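PDB 2YOC: pullulanase from Klebsiella oxytoca, which hydrolyses alpha-1,6-glucosidic linkages in pullulan and related branched glucans, and is probably exported by a type 2 secretion system. Local coordinates for residues B[958-962]-B[986-990]; B[979-985]-B[1062-1067]. One frame throughout, in Å; residues are numbered along the deposited sequence.

Interaction 1: B[958-962]-B[986-990]; sequences VMKRV and AGASL. With CA (calcium ion), chain M; SO4 (sulfate ion), chain V.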
ATOM      1  N   VAL B 958       3.120 -25.320   8.015  1.00 53.95           N
ATOM      2  CA  VAL B 958       2.231 -24.696   7.032  1.00 52.48           C
ATOM      3  C   VAL B 958       3.028 -23.863   6.031  1.00 55.51           C
ATOM      4  O   VAL B 958       2.963 -24.124   4.840  1.00 55.61           O
ATOM      5  CB  VAL B 958       1.059 -23.936   7.686  1.00 54.66           C
ATOM      6  CG1 VAL B 958       0.227 -23.196   6.643  1.00 54.02           C
ATOM      7  CG2 VAL B 958       0.187 -24.903   8.469  1.00 53.78           C
HETATM    8  N   MSE B 959       3.848 -22.962   6.529  1.00 51.49           N
HETATM    9  CA  MSE B 959       4.674 -22.077   5.731  1.00 52.54           C
HETATM   10  C   MSE B 959       5.700 -22.762   4.841  1.00 55.57           C
HETATM   11  O   MSE B 959       5.943 -22.272   3.741  1.00 57.57           O
HETATM   12  CB  MSE B 959       5.320 -21.051   6.640  1.00 55.98           C
HETATM   13  CG  MSE B 959       4.282 -20.173   7.308  1.00 65.81           C
HETATM   14 SE   MSE B 959       5.104 -18.869   8.432  1.00 77.73          SE
HETATM   15  CE  MSE B 959       6.065 -17.884   7.003  1.00 76.01           C
ATOM     16  N   LYS B 960       6.278 -23.898   5.299  1.00 48.74           N
ATOM     17  CA  LYS B 960       7.278 -24.697   4.584  1.00 47.36           C
ATOM     18  C   LYS B 960       6.668 -25.638   3.555  1.00 55.00           C
ATOM     19  O   LYS B 960       7.429 -26.236   2.778  1.00 57.44           O
ATOM     20  CB  LYS B 960       8.050 -25.573   5.581  1.00 47.02           C
ATOM     21  CG  LYS B 960       9.201 -24.876   6.263  1.00 44.65           C
ATOM     22  CD  LYS B 960      10.020 -25.810   7.119  1.00 44.47           C
ATOM     23  CE  LYS B 960       9.950 -25.427   8.571  1.00 53.14           C
ATOM     24  NZ  LYS B 960      11.106 -25.947   9.347  1.00 65.67           N
ATOM     25  N   ARG B 961       5.331 -25.843   3.587  1.00 50.17           N
ATOM     26  CA  ARG B 961       4.667 -26.842   2.751  1.00 50.02           C
ATOM     27  C   ARG B 961       3.454 -26.354   1.945  1.00 54.78           C
ATOM     28  O   ARG B 961       3.158 -26.896   0.874  1.00 55.76           O
ATOM     29  CB  ARG B 961       4.221 -28.023   3.648  1.00 48.93           C
ATOM     30  CG  ARG B 961       5.332 -28.758   4.369  1.00 43.03           C
ATOM     31  CD  ARG B 961       4.772 -29.817   5.289  1.00 43.62           C
ATOM     32  NE  ARG B 961       5.816 -30.578   5.974  1.00 49.10           N
ATOM     33  CZ  ARG B 961       6.324 -31.709   5.526  1.00 62.85           C
ATOM     34  NH1 ARG B 961       5.853 -32.260   4.419  1.00 53.68           N
ATOM     35  NH2 ARG B 961       7.272 -32.334   6.206  1.00 50.40           N
ATOM     36  N   VAL B 962       2.705 -25.404   2.499  1.00 51.30           N
ATOM     37  CA  VAL B 962       1.506 -24.847   1.876  1.00 51.11           C
ATOM     38  C   VAL B 962       1.819 -23.618   1.015  1.00 56.38           C
ATOM     39  O   VAL B 962       2.571 -22.714   1.415  1.00 55.57           O
ATOM     40  CB  VAL B 962       0.400 -24.567   2.915  1.00 53.72           C
ATOM     41  CG1 VAL B 962      -0.808 -23.878   2.281  1.00 54.47           C
ATOM     42  CG2 VAL B 962      -0.012 -25.841   3.622  1.00 52.39           C
ATOM     43  N   ALA B 986      10.681 -29.802   1.897  1.00 49.09           N
ATOM     44  CA  ALA B 986       9.814 -29.481   3.037  1.00 45.95           C
ATOM     45  C   ALA B 986      10.413 -29.984   4.353  1.00 53.24           C
ATOM     46  O   ALA B 986      10.333 -29.309   5.380  1.00 55.73           O
ATOM     47  CB  ALA B 986       8.440 -30.094   2.833  1.00 45.15           C
ATOM     48  N   GLY B 987      10.999 -31.166   4.310  1.00 49.88           N
ATOM     49  CA  GLY B 987      11.560 -31.825   5.469  1.00 48.89           C
ATOM     50  C   GLY B 987      11.307 -33.314   5.404  1.00 57.08           C
ATOM     51  O   GLY B 987      11.671 -33.985   4.425  1.00 58.30           O
ATOM     52  N   ALA B 988      10.615 -33.825   6.431  1.00 54.04           N
ATOM     53  CA  ALA B 988      10.317 -35.244   6.570  1.00 53.00           C
ATOM     54  C   ALA B 988       9.091 -35.661   5.772  1.00 56.55           C
ATOM     55  O   ALA B 988       8.190 -34.843   5.509  1.00 55.28           O
ATOM     56  CB  ALA B 988      10.127 -35.581   8.036  1.00 52.58           C
ATOM     57  N   SER B 989       9.060 -36.950   5.389  1.00 52.96           N
ATOM     58  CA  SER B 989       7.936 -37.522   4.667  1.00 52.04           C
ATOM     59  C   SER B 989       6.837 -37.729   5.676  1.00 53.93           C
ATOM     60  O   SER B 989       6.966 -38.597   6.511  1.00 56.51           O
ATOM     61  CB  SER B 989       8.336 -38.831   3.985  1.00 54.60           C
ATOM     62  OG  SER B 989       7.231 -39.717   3.903  1.00 70.94           O
ATOM     63  N   LEU B 990       5.809 -36.906   5.656  1.00 48.35           N
ATOM     64  CA  LEU B 990       4.694 -37.060   6.597  1.00 47.14           C
ATOM     65  C   LEU B 990       3.720 -38.160   6.187  1.00 53.37           C
ATOM     66  O   LEU B 990       3.285 -38.904   7.051  1.00 54.34           O
ATOM     67  CB  LEU B 990       3.968 -35.728   6.860  1.00 45.82           C
ATOM     68  CG  LEU B 990       4.811 -34.660   7.504  1.00 48.84           C
ATOM     69  CD1 LEU B 990       3.984 -33.507   7.880  1.00 48.26           C
ATOM     70  CD2 LEU B 990       5.526 -35.181   8.737  1.00 50.42           C
TER
HETATM   71 CA    CA M2077       6.112 -38.514   1.592  1.00 78.85          CA
HETATM   72  S   SO4 V2086      11.026 -31.740   9.864  1.00156.86           S
HETATM   73  O1  SO4 V2086      11.441 -32.975  10.526  1.00161.13           O
HETATM   74  O2  SO4 V2086      12.234 -31.124   9.264  1.00162.00           O
HETATM   75  O3  SO4 V2086      10.008 -32.043   8.831  1.00162.31           O
HETATM   76  O4  SO4 V2086      10.411 -30.810  10.845  1.00161.77           O

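Interaction 2: B[979-985]-B[1062-1067]; sequences TVDDGMK and QGAGLP. With CA (calcium ion), chain M.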
ATOM      1  N   THR B 979      -1.655 -26.134  -2.754  1.00 53.90           N
ATOM      2  CA  THR B 979      -0.665 -27.194  -2.876  1.00 54.02           C
ATOM      3  C   THR B 979       0.000 -27.437  -1.514  1.00 57.89           C
ATOM      4  O   THR B 979       0.324 -26.467  -0.830  1.00 58.91           O
ATOM      5  CB  THR B 979       0.358 -26.915  -4.008  1.00 61.23           C
ATOM      6  OG1 THR B 979       1.284 -25.913  -3.614  1.00 65.54           O
ATOM      7  CG2 THR B 979      -0.284 -26.562  -5.334  1.00 53.11           C
ATOM      8  N   VAL B 980       0.166 -28.728  -1.107  1.00 51.19           N
ATOM      9  CA  VAL B 980       0.796 -29.114   0.165  1.00 48.45           C
ATOM     10  C   VAL B 980       1.970 -30.040  -0.120  1.00 53.07           C
ATOM     11  O   VAL B 980       1.779 -31.132  -0.652  1.00 55.02           O
ATOM     12  CB  VAL B 980      -0.174 -29.712   1.216  1.00 49.90           C
ATOM     13  CG1 VAL B 980       0.556 -29.956   2.536  1.00 48.49           C
ATOM     14  CG2 VAL B 980      -1.395 -28.800   1.436  1.00 49.29           C
ATOM     15  N   ASP B 981       3.184 -29.605   0.237  1.00 45.63           N
ATOM     16  CA  ASP B 981       4.406 -30.345  -0.013  1.00 43.10           C
ATOM     17  C   ASP B 981       4.682 -31.425   1.012  1.00 49.01           C
ATOM     18  O   ASP B 981       4.508 -31.212   2.211  1.00 49.04           O
ATOM     19  CB  ASP B 981       5.618 -29.389  -0.098  1.00 43.56           C
ATOM     20  CG  ASP B 981       6.817 -29.970  -0.831  1.00 53.27           C
ATOM     21  OD1 ASP B 981       6.642 -30.958  -1.556  1.00 53.43           O
ATOM     22  OD2 ASP B 981       7.937 -29.420  -0.691  1.00 62.36           O
ATOM     23  N   ASP B 982       5.145 -32.595   0.534  1.00 46.03           N
ATOM     24  CA  ASP B 982       5.666 -33.683   1.343  1.00 44.38           C
ATOM     25  C   ASP B 982       7.013 -34.069   0.766  1.00 50.28           C
ATOM     26  O   ASP B 982       7.646 -35.036   1.215  1.00 51.90           O
ATOM     27  CB  ASP B 982       4.709 -34.863   1.470  1.00 46.17           C
ATOM     28  CG  ASP B 982       4.965 -35.703   2.732  1.00 61.52           C
ATOM     29  OD1 ASP B 982       5.295 -35.110   3.802  1.00 61.59           O
ATOM     30  OD2 ASP B 982       4.846 -36.945   2.653  1.00 69.49           O
ATOM     31  N   GLY B 983       7.467 -33.263  -0.204  1.00 46.42           N
ATOM     32  CA  GLY B 983       8.753 -33.403  -0.876  1.00 46.39           C
ATOM     33  C   GLY B 983       9.950 -33.109   0.012  1.00 49.87           C
ATOM     34  O   GLY B 983       9.838 -32.474   1.057  1.00 49.41           O
HETATM   35  N   MSE B 984      11.108 -33.572  -0.413  1.00 46.80           N
HETATM   36  CA  MSE B 984      12.408 -33.439   0.241  1.00 46.50           C
HETATM   37  C   MSE B 984      12.759 -32.006   0.735  1.00 54.76           C
HETATM   38  O   MSE B 984      13.467 -31.857   1.740  1.00 56.31           O
HETATM   39  CB  MSE B 984      13.508 -34.088  -0.648  1.00 47.77           C
HETATM   40  CG  MSE B 984      14.465 -33.158  -1.362  1.00 54.35           C
HETATM   41 SE   MSE B 984      15.621 -34.093  -2.604  1.00 62.98          SE
HETATM   42  CE  MSE B 984      14.993 -33.210  -4.212  1.00 61.79           C
ATOM     43  N   LYS B 985      12.275 -30.967   0.033  1.00 49.69           N
ATOM     44  CA  LYS B 985      12.626 -29.626   0.405  1.00 48.58           C
ATOM     45  C   LYS B 985      11.840 -29.152   1.601  1.00 55.62           C
ATOM     46  O   LYS B 985      12.289 -28.218   2.267  1.00 58.75           O
ATOM     47  CB  LYS B 985      12.533 -28.679  -0.798  1.00 50.22           C
ATOM     48  CG  LYS B 985      13.832 -28.574  -1.557  1.00 48.46           C
ATOM     49  CD  LYS B 985      13.580 -28.103  -2.960  1.00 58.73           C
ATOM     50  CE  LYS B 985      14.135 -26.723  -3.184  1.00 69.22           C
ATOM     51  NZ  LYS B 985      15.301 -26.736  -4.123  1.00 74.63           N
ATOM     52  N   GLN B1062      11.101 -40.571  -0.930  1.00 56.03           N
ATOM     53  CA  GLN B1062      10.616 -39.184  -0.917  1.00 53.79           C
ATOM     54  C   GLN B1062      11.320 -38.405  -2.017  1.00 60.90           C
ATOM     55  O   GLN B1062      12.539 -38.226  -1.964  1.00 62.65           O
ATOM     56  CB  GLN B1062      10.920 -38.528   0.419  1.00 53.00           C
ATOM     57  CG  GLN B1062      10.186 -37.204   0.643  1.00 65.41           C
ATOM     58  CD  GLN B1062      10.846 -36.378   1.736  1.00 86.29           C
ATOM     59  OE1 GLN B1062      12.032 -36.555   2.089  1.00 80.96           O
ATOM     60  NE2 GLN B1062      10.101 -35.434   2.280  1.00 75.36           N
ATOM     61  N   GLY B1063      10.563 -37.996  -3.022  1.00 57.04           N
ATOM     62  CA  GLY B1063      11.123 -37.213  -4.115  1.00 58.97           C
ATOM     63  C   GLY B1063      10.901 -35.754  -3.854  1.00 64.10           C
ATOM     64  O   GLY B1063      10.562 -35.394  -2.735  1.00 63.49           O
ATOM     65  N   ALA B1064      11.124 -34.898  -4.847  1.00 63.71           N
ATOM     66  CA  ALA B1064      10.806 -33.469  -4.716  1.00 64.44           C
ATOM     67  C   ALA B1064       9.322 -33.435  -5.037  1.00 68.34           C
ATOM     68  O   ALA B1064       8.860 -34.196  -5.909  1.00 72.18           O
ATOM     69  CB  ALA B1064      11.579 -32.668  -5.737  1.00 66.87           C
ATOM     70  N   GLY B1065       8.559 -32.690  -4.277  1.00 59.96           N
ATOM     71  CA  GLY B1065       7.119 -32.730  -4.480  1.00 59.36           C
ATOM     72  C   GLY B1065       6.610 -31.488  -5.142  1.00 65.30           C
ATOM     73  O   GLY B1065       6.840 -31.271  -6.341  1.00 70.65           O
ATOM     74  N   LEU B1066       5.938 -30.654  -4.335  1.00 55.70           N
ATOM     75  CA  LEU B1066       5.373 -29.381  -4.736  1.00 52.82           C
ATOM     76  C   LEU B1066       5.994 -28.297  -3.849  1.00 53.08           C
ATOM     77  O   LEU B1066       5.300 -27.752  -2.982  1.00 51.31           O
ATOM     78  CB  LEU B1066       3.850 -29.427  -4.598  1.00 52.12           C
ATOM     79  CG  LEU B1066       3.135 -30.583  -5.301  1.00 57.61           C
ATOM     80  CD1 LEU B1066       1.658 -30.565  -5.012  1.00 57.74           C
ATOM     81  CD2 LEU B1066       3.395 -30.588  -6.798  1.00 59.38           C
ATOM     82  N   PRO B1067       7.325 -28.005  -4.006  1.00 49.07           N
ATOM     83  CA  PRO B1067       7.963 -26.990  -3.164  1.00 48.81           C
ATOM     84  C   PRO B1067       7.353 -25.593  -3.292  1.00 58.00           C
ATOM     85  O   PRO B1067       6.975 -25.169  -4.406  1.00 58.78           O
ATOM     86  CB  PRO B1067       9.416 -27.028  -3.625  1.00 50.08           C
ATOM     87  CG  PRO B1067       9.354 -27.480  -4.970  1.00 55.06           C
ATOM     88  CD  PRO B1067       8.303 -28.532  -4.973  1.00 50.40           C
TER
HETATM   89 CA    CA M2077       6.112 -38.514   1.592  1.00 78.85          CA

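Interaction 1: B[958-962]-B[986-990]
Arg961 sets CG anti to its own carbonyl carbon (chi1 -61°) and then runs extended from CG to NE, which carries its guanidinium from helix 955-961 to the loop 986-990 in the C-terminal beta domain of this pullulanase. The guanidinium is sandwiched there: Ala986 CB lies over the centre of one face and Leu990 CD1 over the opposite one, each 3.7 Å above the plane. Nearer the backbone, Arg961 CG also rests on Ala986 CB. The edge of the group does the polar work. Arg961 NH2 donates to Ala988 O at 2.8 Å with an N-H...O angle of 169°; the acceptor is close to the guanidinium plane, and the donor meets a lone pair in the carbonyl plane. With NH1 held by a salt bridge to Asp982 and a hydrogen bond to Asp981 O, rotation of the group should be well restrained. Ser989 OG ties the same loop to a calcium ion, and Asp982, Asp991, Leu994 and Gln1058 complete the metal site. A sulfate ion, probably from the crystallisation liquor, has its O3 in plane at the guanidinium edge, and Ala988 N donates to that O3 at 3.1 Å.

Interaction 2: B[979-985]-B[1062-1067]
Asp981 OD1 and Leu1066 N join strand 975-981 to the loop 1062-1067 by a hydrogen bond of 2.9 Å. The same oxygen accepts from Gly983 N at 2.8 Å, closing an Asx turn, and the two donors approach from opposite faces of the carboxylate plane. With CG anti to the backbone N (chi1 -159°), the carboxylate also brings OD2 to 3.5 Å from Pro1067 CA. Farther along, Met984 N donates to Gly1063 O at 3.0 Å, and Gly983 and Gly1065 come within 4.0 Å of each other, CA to CA; neither carries a CB to hold the backbones apart. Gln1062, extended beyond CG, gives NE2 to Asp982 O at 2.7 Å in a nearly straight bond (170°), the acceptor near its amide plane; a second bond of NE2 goes to Gly987 O. Selenomethionine Met984 lays CE on Ala1064 CB. In the next shell, Asp982 OD2 binds the calcium ion at 2.3 Å, while its OD1 accepts from Leu990 N. Lys358 of the second subunit donates to Met984 O. Leu1066 packs across two neighbouring strands, touching Thr979 on strand 975-981 and Val998 on the antiparallel strand 994-1002.

In the fold
Interactions 1 and 2 have centres about 7 Å apart and meet at one end of the antiparallel sheet formed in part by strands 962-965, 975-981, 994-1002 and 1050-1057. Their segments alternate along the chain, in the order 958-962, 979-985, 986-990 and 1062-1067, and the middle two are consecutive. Asp982 is common ground between them, touching interaction 1 both through the loop 986-990 and through the metal. A probable backbone bond of 2.8 Å from Asp981 N to Arg961 O adds a second link. The calcium site thus ties the loop after strand 975-981 to the chain beyond strand 1050-1057, while helix 955-961 joins this cluster through Arg961, far from the centre of the chain.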